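Local structure of TetR family transcriptional repressor LfrR (Mycobacterium smegmatis, 2WGB) at residues 62-67 with 119-124; 107-112 with 152-157. The protein represses transcription of the lfrRA operon by binding directly to the promoter region upstream of lfrR. All coordinates share one frame; numbering follows the deposited sequence. Where two conformers were deposited one is given.

Overall arrangement
Both contacts lie within one chain of the dimer, their centres about 16 Å apart, and their segments alternate along the sequence. Contact 1 sets helix 56-78, which follows the DNA-binding helix-turn-helix at 34-53, against the end of helix 116-122. Contact 2 fastens the loop 107-112 to helix 147-164 where the second subunit comes close. The two meet directly: Tyr107 N lies 3.0 Å from Ile124 O, a probable hydrogen bond. A sulfate ion marks the outer side of helix 56-78, bound by Arg65.

Contact 1 of 2, residues 62-67 with 119-124; sequences ALARHV and AAYFDI. With SO4 (sulfate ion), chain C.
The Phe122 ring lies against Leu63 and Ala64 of helix 56-78. The Ala64 methyl sits at the ring edge, near its plane, with CB 4.0 Å from Phe122 CD1. Leu63 reaches the far end of the same ring obliquely, its CD2 3.8 Å from Phe122 CZ. With chi1 of -67°, Phe122 has CG anti to its carbonyl carbon, and the ring extends from the last turn of helix 116-122 to these two side chains. Ala64 CB also touches Tyr121, 3.8 Å from CE2, so its small methyl fits between two successive aromatic residues and the backbones come close, Ala64 CA to Phe122 CA being 5.6 Å. One turn along helix 56-78, Val67 meets Ile124, the two side chains roughly perpendicular, with CG1 of the valine 4.0 Å from CD1 of the isoleucine. No hydrogen bond joins the two segments; the join is apolar. In the TetR fold the N-terminal helices form the DNA-binding domain, and helix 56-78 runs from it to the helices of the C-terminal part, to which 116-122 belongs. Helix 10-29 also packs against helix 56-78: Leu63 meets Leu27, Val67 meets Met24, and the His66 imidazole is hydrogen-bonded to Asp21. Asp123, with positive phi (52°), ends the helical run, and Ile124 beyond it comes onto Val67. Phe105 packs edge-to-face with Phe122. Arg65 reaches out to a sulfate ion, probably from the crystallisation liquor; its NH2 donates to sulfate O3 at 3.1 Å.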
ATOM      1  N   ALA A  62      13.848  -5.806 -18.198  1.00 22.20           N
ATOM      2  CA  ALA A  62      13.031  -6.995 -18.448  1.00 21.80           C
ATOM      3  C   ALA A  62      11.844  -7.110 -17.480  1.00 19.83           C
ATOM      4  O   ALA A  62      10.741  -7.535 -17.864  1.00 17.61           O
ATOM      5  CB  ALA A  62      13.902  -8.261 -18.392  1.00 22.21           C
ATOM      6  N   LEU A  63      12.060  -6.750 -16.220  1.00 19.97           N
ATOM      7  CA  LEU A  63      10.975  -6.777 -15.249  1.00 18.25           C
ATOM      8  C   LEU A  63       9.839  -5.814 -15.652  1.00 16.59           C
ATOM      9  O   LEU A  63       8.663  -6.156 -15.567  1.00 14.66           O
ATOM     10  CB  LEU A  63      11.495  -6.413 -13.856  1.00 18.95           C
ATOM     11  CG  LEU A  63      10.455  -6.345 -12.734  1.00 21.13           C
ATOM     12  CD1 LEU A  63       9.667  -7.665 -12.615  1.00 16.98           C
ATOM     13  CD2 LEU A  63      11.150  -6.008 -11.407  1.00 18.91           C
ATOM     14  N   ALA A  64      10.190  -4.601 -16.066  1.00 16.93           N
ATOM     15  CA  ALA A  64       9.169  -3.627 -16.451  1.00 17.12           C
ATOM     16  C   ALA A  64       8.323  -4.154 -17.611  1.00 15.91           C
ATOM     17  O   ALA A  64       7.106  -4.009 -17.624  1.00 18.69           O
ATOM     18  CB  ALA A  64       9.821  -2.266 -16.815  1.00 17.51           C
ATOM     19  N   ARG A  65       8.967  -4.741 -18.611  1.00 16.59           N
ATOM     20  CA  ARG A  65       8.219  -5.312 -19.730  1.00 16.59           C
ATOM     21  C   ARG A  65       7.285  -6.447 -19.265  1.00 22.70           C
ATOM     22  O   ARG A  65       6.150  -6.566 -19.725  1.00 18.78           O
ATOM     23  CB  ARG A  65       9.171  -5.817 -20.816  1.00 20.21           C
ATOM     24  CG  ARG A  65       8.525  -6.758 -21.832  1.00 32.20           C
ATOM     25  CD  ARG A  65       9.480  -7.084 -22.989  1.00 42.14           C
ATOM     26  NE  ARG A  65       9.950  -5.862 -23.629  1.00 48.28           N
ATOM     27  CZ  ARG A  65       9.370  -5.301 -24.687  1.00 50.87           C
ATOM     28  NH1 ARG A  65       9.856  -4.175 -25.190  1.00 52.79           N
ATOM     29  NH2 ARG A  65       8.308  -5.868 -25.244  1.00 45.21           N
ATOM     30  N   HIS A  66       7.768  -7.275 -18.347  1.00 17.32           N
ATOM     31  CA  HIS A  66       6.988  -8.402 -17.834  1.00 18.03           C
ATOM     32  C   HIS A  66       5.775  -7.906 -17.044  1.00 19.18           C
ATOM     33  O   HIS A  66       4.673  -8.426 -17.194  1.00 16.80           O
ATOM     34  CB  HIS A  66       7.896  -9.287 -16.968  1.00 20.51           C
ATOM     35  CG  HIS A  66       7.192 -10.416 -16.279  1.00 24.20           C
ATOM     36  ND1 HIS A  66       6.546 -11.426 -16.962  1.00 23.02           N
ATOM     37  CD2 HIS A  66       7.081 -10.723 -14.963  1.00 26.95           C
ATOM     38  CE1 HIS A  66       6.045 -12.289 -16.096  1.00 22.51           C
ATOM     39  NE2 HIS A  66       6.354 -11.885 -14.876  1.00 23.03           N
ATOM     40  N   VAL A  67       5.985  -6.892 -16.207  1.00 18.33           N
ATOM     41  CA  VAL A  67       4.900  -6.275 -15.446  1.00 16.16           C
ATOM     42  C   VAL A  67       3.842  -5.697 -16.399  1.00 18.19           C
ATOM     43  O   VAL A  67       2.642  -5.903 -16.200  1.00 16.92           O
ATOM     44  CB  VAL A  67       5.444  -5.161 -14.511  1.00 16.04           C
ATOM     45  CG1 VAL A  67       4.323  -4.237 -14.024  1.00 17.89           C
ATOM     46  CG2 VAL A  67       6.225  -5.779 -13.327  1.00 19.03           C
ATOM     47  N   ALA A 119       8.074   3.193  -8.747  1.00 16.07           N
ATOM     48  CA  ALA A 119       6.727   3.365  -9.294  1.00 20.28           C
ATOM     49  C   ALA A 119       6.745   4.216 -10.569  1.00 20.03           C
ATOM     50  O   ALA A 119       6.094   3.889 -11.555  1.00 21.66           O
ATOM     51  CB  ALA A 119       5.789   3.978  -8.254  1.00 21.85           C
ATOM     52  N   ALA A 120       7.481   5.319 -10.548  1.00 20.43           N
ATOM     53  CA  ALA A 120       7.592   6.159 -11.742  1.00 23.07           C
ATOM     54  C   ALA A 120       8.226   5.392 -12.914  1.00 23.22           C
ATOM     55  O   ALA A 120       7.833   5.564 -14.071  1.00 19.80           O
ATOM     56  CB  ALA A 120       8.395   7.443 -11.427  1.00 24.37           C
ATOM     57  N   TYR A 121       9.209   4.551 -12.612  1.00 19.47           N
ATOM     58  CA  TYR A 121       9.888   3.762 -13.637  1.00 25.34           C
ATOM     59  C   TYR A 121       8.943   2.735 -14.295  1.00 21.08           C
ATOM     60  O   TYR A 121       8.863   2.638 -15.518  1.00 19.36           O
ATOM     61  CB  TYR A 121      11.124   3.055 -13.043  1.00 26.13           C
ATOM     62  CG  TYR A 121      11.827   2.157 -14.044  1.00 29.59           C
ATOM     63  CD1 TYR A 121      12.605   2.693 -15.060  1.00 35.68           C
ATOM     64  CD2 TYR A 121      11.682   0.776 -13.991  1.00 29.09           C
ATOM     65  CE1 TYR A 121      13.237   1.879 -15.985  1.00 38.20           C
ATOM     66  CE2 TYR A 121      12.307  -0.043 -14.906  1.00 27.94           C
ATOM     67  CZ  TYR A 121      13.084   0.508 -15.896  1.00 39.16           C
ATOM     68  OH  TYR A 121      13.707  -0.317 -16.804  1.00 48.43           O
ATOM     69  N   PHE A 122       8.238   1.964 -13.477  1.00 16.11           N
ATOM     70  CA  PHE A 122       7.241   1.031 -13.992  1.00 18.14           C
ATOM     71  C   PHE A 122       6.093   1.727 -14.729  1.00 16.31           C
ATOM     72  O   PHE A 122       5.596   1.193 -15.721  1.00 19.83           O
ATOM     73  CB  PHE A 122       6.679   0.158 -12.872  1.00 14.85           C
ATOM     74  CG  PHE A 122       7.690  -0.807 -12.288  1.00 18.72           C
ATOM     75  CD1 PHE A 122       8.538  -1.533 -13.117  1.00 19.38           C
ATOM     76  CD2 PHE A 122       7.783  -0.980 -10.925  1.00 18.60           C
ATOM     77  CE1 PHE A 122       9.475  -2.417 -12.586  1.00 24.66           C
ATOM     78  CE2 PHE A 122       8.723  -1.857 -10.381  1.00 28.28           C
ATOM     79  CZ  PHE A 122       9.564  -2.576 -11.214  1.00 21.89           C
ATOM     80  N   ASP A 123       5.662   2.883 -14.220  1.00 16.48           N
ATOM     81  CA  ASP A 123       4.620   3.703 -14.875  1.00 14.41           C
ATOM     82  C   ASP A 123       3.371   2.865 -15.202  1.00 14.16           C
ATOM     83  O   ASP A 123       3.063   2.586 -16.364  1.00 15.38           O
ATOM     84  CB  ASP A 123       5.187   4.379 -16.128  1.00 13.74           C
ATOM     85  CG  ASP A 123       4.313   5.519 -16.637  1.00 22.26           C
ATOM     86  OD1 ASP A 123       3.234   5.762 -16.056  1.00 22.52           O
ATOM     87  OD2 ASP A 123       4.716   6.167 -17.632  1.00 19.51           O
ATOM     88  N   ILE A 124       2.655   2.491 -14.147  1.00 18.99           N
ATOM     89  CA  ILE A 124       1.484   1.629 -14.242  1.00 16.33           C
ATOM     90  C   ILE A 124       0.213   2.474 -14.087  1.00 17.68           C
ATOM     91  O   ILE A 124      -0.087   2.949 -12.984  1.00 18.80           O
ATOM     92  CB  ILE A 124       1.532   0.564 -13.114  1.00 16.36           C
ATOM     93  CG1 ILE A 124       2.814  -0.273 -13.213  1.00 14.41           C
ATOM     94  CG2 ILE A 124       0.310  -0.352 -13.164  1.00 20.85           C
ATOM     95  CD1 ILE A 124       3.146  -1.026 -11.900  1.00 17.48           C
TER
HETATM   96  S   SO4 C1186       6.180  -3.714 -27.319  1.00 48.38           S
HETATM   97  O1  SO4 C1186       6.143  -2.382 -26.728  1.00 52.90           O
HETATM   98  O2  SO4 C1186       5.353  -3.731 -28.524  1.00 50.09           O
HETATM   99  O3  SO4 C1186       7.566  -4.037 -27.646  1.00 47.50           O
HETATM  100  O4  SO4 C1186       5.663  -4.691 -26.361  1.00 48.85           O

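Contact 2 of 2, residues 107-112 with 152-157; sequences YYEPSI and FWALMQ
Trp153 meets Glu109 through the aliphatic part of each side chain: Trp153 CB is 3.9 Å from Glu109 CG. The two side chains run antiparallel alongside one another; the carboxylate and indole planes are nearly parallel (4°), though the touching is done by CB and CG alone. A bend at chi2 (80°) turns the Glu109 carboxylate away from a straight course; its OE1 forms a salt bridge with Arg150, one turn of helix before Ala154. The indole itself is held by a hydrogen bond from NE1 to Asp126, and the Phe152 ring edge brings CE2 over the centre of one indole face, 3.6 Å above the plane. Next comes Ala154, whose CB lies 4.4 Å from Glu109 OE2. Gln157 supplies the polar link: its NE2 donates to Glu109 O at 2.8 Å, with an N-H...O angle of 152° and the acceptor near the amide plane. The extended chain carries the amide alongside Ser111, where OE1 is 3.7 Å from Ser111 CA. Gln157 NE2 is also hydrogen-bonded to Val103 O, and OE1 accepts from Gln157 NE2 of the second subunit, so a buried amide ties two points of the loop to the dimer partner. Helix 147-164 thus has the loop 107-112 and the second subunit against it here, while Phe152 and Met156 pack on helix 85-97, Phe152 and Trp153 touch helix 127-135, and Leu155 and Met156 reach helix 169-182.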
ATOM      1  N   TYR A 107       0.785   3.897 -10.314  1.00 21.21           N
ATOM      2  CA  TYR A 107       1.311   5.266 -10.354  0.63 20.56           C
ATOM      3  C   TYR A 107       0.479   6.252  -9.526  1.00 23.66           C
ATOM      4  O   TYR A 107       1.027   7.054  -8.773  1.00 21.70           O
ATOM      5  CB  TYR A 107       1.413   5.762 -11.805  0.63 21.21           C
ATOM      6  CG  TYR A 107       2.569   6.721 -12.088  0.63 17.75           C
ATOM      7  CD1 TYR A 107       3.089   6.836 -13.367  0.63 18.67           C
ATOM      8  CD2 TYR A 107       3.144   7.489 -11.082  0.63 21.10           C
ATOM      9  CE1 TYR A 107       4.145   7.691 -13.647  0.63 20.16           C
ATOM     10  CE2 TYR A 107       4.209   8.360 -11.354  0.63 23.67           C
ATOM     11  CZ  TYR A 107       4.702   8.449 -12.643  0.63 24.38           C
ATOM     12  OH  TYR A 107       5.750   9.299 -12.946  0.63 26.53           O
ATOM     13  N   TYR A 108      -0.840   6.185  -9.650  1.00 20.64           N
ATOM     14  CA  TYR A 108      -1.708   7.164  -8.985  1.00 27.32           C
ATOM     15  C   TYR A 108      -1.748   7.044  -7.454  1.00 24.95           C
ATOM     16  O   TYR A 108      -1.934   8.046  -6.747  1.00 21.32           O
ATOM     17  CB  TYR A 108      -3.134   7.087  -9.549  1.00 24.23           C
ATOM     18  CG  TYR A 108      -4.017   8.238  -9.111  1.00 28.41           C
ATOM     19  CD1 TYR A 108      -4.980   8.067  -8.126  1.00 28.28           C
ATOM     20  CD2 TYR A 108      -3.884   9.499  -9.681  1.00 41.71           C
ATOM     21  CE1 TYR A 108      -5.792   9.118  -7.727  1.00 31.23           C
ATOM     22  CE2 TYR A 108      -4.696  10.560  -9.281  1.00 44.67           C
ATOM     23  CZ  TYR A 108      -5.647  10.356  -8.302  1.00 39.61           C
ATOM     24  OH  TYR A 108      -6.462  11.390  -7.898  1.00 46.38           O
ATOM     25  N   GLU A 109      -1.553   5.834  -6.945  1.00 20.66           N
ATOM     26  CA  GLU A 109      -1.724   5.566  -5.513  1.00 21.67           C
ATOM     27  C   GLU A 109      -0.783   4.427  -5.101  1.00 20.06           C
ATOM     28  O   GLU A 109      -1.222   3.301  -4.869  1.00 20.61           O
ATOM     29  CB  GLU A 109      -3.198   5.203  -5.245  1.00 28.98           C
ATOM     30  CG  GLU A 109      -3.580   4.747  -3.805  1.00 33.07           C
ATOM     31  CD  GLU A 109      -3.771   5.896  -2.825  1.00 32.59           C
ATOM     32  OE1 GLU A 109      -4.079   7.026  -3.259  1.00 35.24           O
ATOM     33  OE2 GLU A 109      -3.616   5.670  -1.609  1.00 36.35           O
ATOM     34  N   PRO A 110       0.526   4.707  -5.053  1.00 21.03           N
ATOM     35  CA  PRO A 110       1.488   3.661  -4.692  1.00 19.91           C
ATOM     36  C   PRO A 110       1.390   3.324  -3.210  1.00 24.31           C
ATOM     37  O   PRO A 110       1.010   4.174  -2.391  1.00 23.89           O
ATOM     38  CB  PRO A 110       2.853   4.306  -4.955  1.00 22.41           C
ATOM     39  CG  PRO A 110       2.564   5.686  -5.530  1.00 34.23           C
ATOM     40  CD  PRO A 110       1.162   6.028  -5.164  1.00 29.68           C
ATOM     41  N   SER A 111       1.748   2.092  -2.866  1.00 21.19           N
ATOM     42  CA  SER A 111       1.778   1.696  -1.472  1.00 21.40           C
ATOM     43  C   SER A 111       2.800   2.530  -0.727  1.00 22.52           C
ATOM     44  O   SER A 111       3.810   2.933  -1.294  1.00 21.80           O
ATOM     45  CB  SER A 111       2.161   0.231  -1.342  1.00 24.23           C
ATOM     46  OG  SER A 111       2.092  -0.161   0.016  1.00 37.87           O
ATOM     47  N   ILE A 112       2.534   2.768   0.553  1.00 27.23           N
ATOM     48  CA  ILE A 112       3.451   3.484   1.427  1.00 27.14           C
ATOM     49  C   ILE A 112       4.888   2.973   1.347  1.00 29.34           C
ATOM     50  O   ILE A 112       5.829   3.742   1.525  1.00 27.75           O
ATOM     51  CB  ILE A 112       2.975   3.429   2.911  1.00 29.19           C
ATOM     52  CG1 ILE A 112       3.818   4.365   3.785  1.00 33.76           C
ATOM     53  CG2 ILE A 112       3.023   1.997   3.450  1.00 32.22           C
ATOM     54  CD1 ILE A 112       3.444   5.828   3.659  1.00 40.82           C
ATOM     55  N   PHE A 152     -10.070   2.443  -4.054  1.00 14.20           N
ATOM     56  CA  PHE A 152      -9.982   1.175  -4.752  1.00 14.21           C
ATOM     57  C   PHE A 152      -8.573   0.598  -4.687  1.00 17.03           C
ATOM     58  O   PHE A 152      -8.393  -0.569  -4.345  1.00 16.56           O
ATOM     59  CB  PHE A 152     -10.418   1.294  -6.223  1.00 15.57           C
ATOM     60  CG  PHE A 152     -10.110   0.045  -7.028  1.00 17.02           C
ATOM     61  CD1 PHE A 152     -11.002  -1.024  -7.042  1.00 18.38           C
ATOM     62  CD2 PHE A 152      -8.912  -0.071  -7.729  1.00 20.05           C
ATOM     63  CE1 PHE A 152     -10.713  -2.190  -7.751  1.00 17.31           C
ATOM     64  CE2 PHE A 152      -8.609  -1.244  -8.450  1.00 15.41           C
ATOM     65  CZ  PHE A 152      -9.517  -2.297  -8.460  1.00 17.25           C
ATOM     66  N   TRP A 153      -7.570   1.408  -5.017  1.00 15.72           N
ATOM     67  CA  TRP A 153      -6.196   0.911  -4.985  1.00 18.93           C
ATOM     68  C   TRP A 153      -5.715   0.618  -3.562  1.00 19.55           C
ATOM     69  O   TRP A 153      -5.024  -0.359  -3.342  1.00 15.41           O
ATOM     70  CB  TRP A 153      -5.226   1.848  -5.731  1.00 15.89           C
ATOM     71  CG  TRP A 153      -5.404   1.732  -7.235  1.00 15.43           C
ATOM     72  CD1 TRP A 153      -5.793   2.723  -8.099  1.00 18.58           C
ATOM     73  CD2 TRP A 153      -5.231   0.551  -8.028  1.00 16.94           C
ATOM     74  NE1 TRP A 153      -5.884   2.221  -9.388  1.00 18.01           N
ATOM     75  CE2 TRP A 153      -5.524   0.898  -9.371  1.00 19.14           C
ATOM     76  CE3 TRP A 153      -4.846  -0.769  -7.739  1.00 19.98           C
ATOM     77  CZ2 TRP A 153      -5.450  -0.024 -10.415  1.00 17.39           C
ATOM     78  CZ3 TRP A 153      -4.767  -1.686  -8.784  1.00 17.02           C
ATOM     79  CH2 TRP A 153      -5.072  -1.304 -10.108  1.00 17.14           C
ATOM     80  N   ALA A 154      -6.080   1.457  -2.598  1.00 16.52           N
ATOM     81  CA  ALA A 154      -5.725   1.161  -1.211  1.00 17.38           C
ATOM     82  C   ALA A 154      -6.313  -0.176  -0.756  1.00 20.02           C
ATOM     83  O   ALA A 154      -5.649  -0.948  -0.047  1.00 15.67           O
ATOM     84  CB  ALA A 154      -6.146   2.308  -0.275  1.00 16.02           C
ATOM     85  N   LEU A 155      -7.547  -0.459  -1.175  1.00 15.61           N
ATOM     86  CA  LEU A 155      -8.207  -1.721  -0.819  1.00 17.66           C
ATOM     87  C   LEU A 155      -7.589  -2.933  -1.535  1.00 18.20           C
ATOM     88  O   LEU A 155      -7.497  -4.018  -0.958  1.00 15.47           O
ATOM     89  CB  LEU A 155      -9.715  -1.653  -1.109  1.00 14.96           C
ATOM     90  CG  LEU A 155     -10.543  -0.798  -0.146  1.00 22.47           C
ATOM     91  CD1 LEU A 155     -12.000  -0.708  -0.645  1.00 22.21           C
ATOM     92  CD2 LEU A 155     -10.468  -1.370   1.306  1.00 21.99           C
ATOM     93  N   MET A 156      -7.168  -2.756  -2.783  1.00 14.36           N
ATOM     94  CA  MET A 156      -6.473  -3.845  -3.494  1.00 17.82           C
ATOM     95  C   MET A 156      -5.150  -4.183  -2.800  1.00 17.18           C
ATOM     96  O   MET A 156      -4.770  -5.362  -2.697  1.00 16.33           O
ATOM     97  CB  MET A 156      -6.188  -3.468  -4.954  1.00 18.18           C
ATOM     98  CG  MET A 156      -7.407  -3.387  -5.868  1.00 16.40           C
ATOM     99  SD  MET A 156      -8.484  -4.843  -5.828  1.00 19.77           S
ATOM    100  CE  MET A 156      -7.284  -6.163  -5.969  1.00 16.96           C
ATOM    101  N   GLN A 157      -4.440  -3.147  -2.351  1.00 16.23           N
ATOM    102  CA  GLN A 157      -3.170  -3.334  -1.633  1.00 14.62           C
ATOM    103  C   GLN A 157      -3.398  -4.014  -0.281  1.00 16.08           C
ATOM    104  O   GLN A 157      -2.639  -4.911   0.105  1.00 17.73           O
ATOM    105  CB  GLN A 157      -2.415  -1.998  -1.486  1.00 15.28           C
ATOM    106  CG  GLN A 157      -1.999  -1.416  -2.868  1.00 15.00           C
ATOM    107  CD  GLN A 157      -1.690   0.079  -2.840  1.00 19.34           C
ATOM    108  OE1 GLN A 157      -1.739   0.717  -1.797  1.00 18.63           O
ATOM    109  NE2 GLN A 157      -1.358   0.637  -4.005  1.00 16.40           N
TER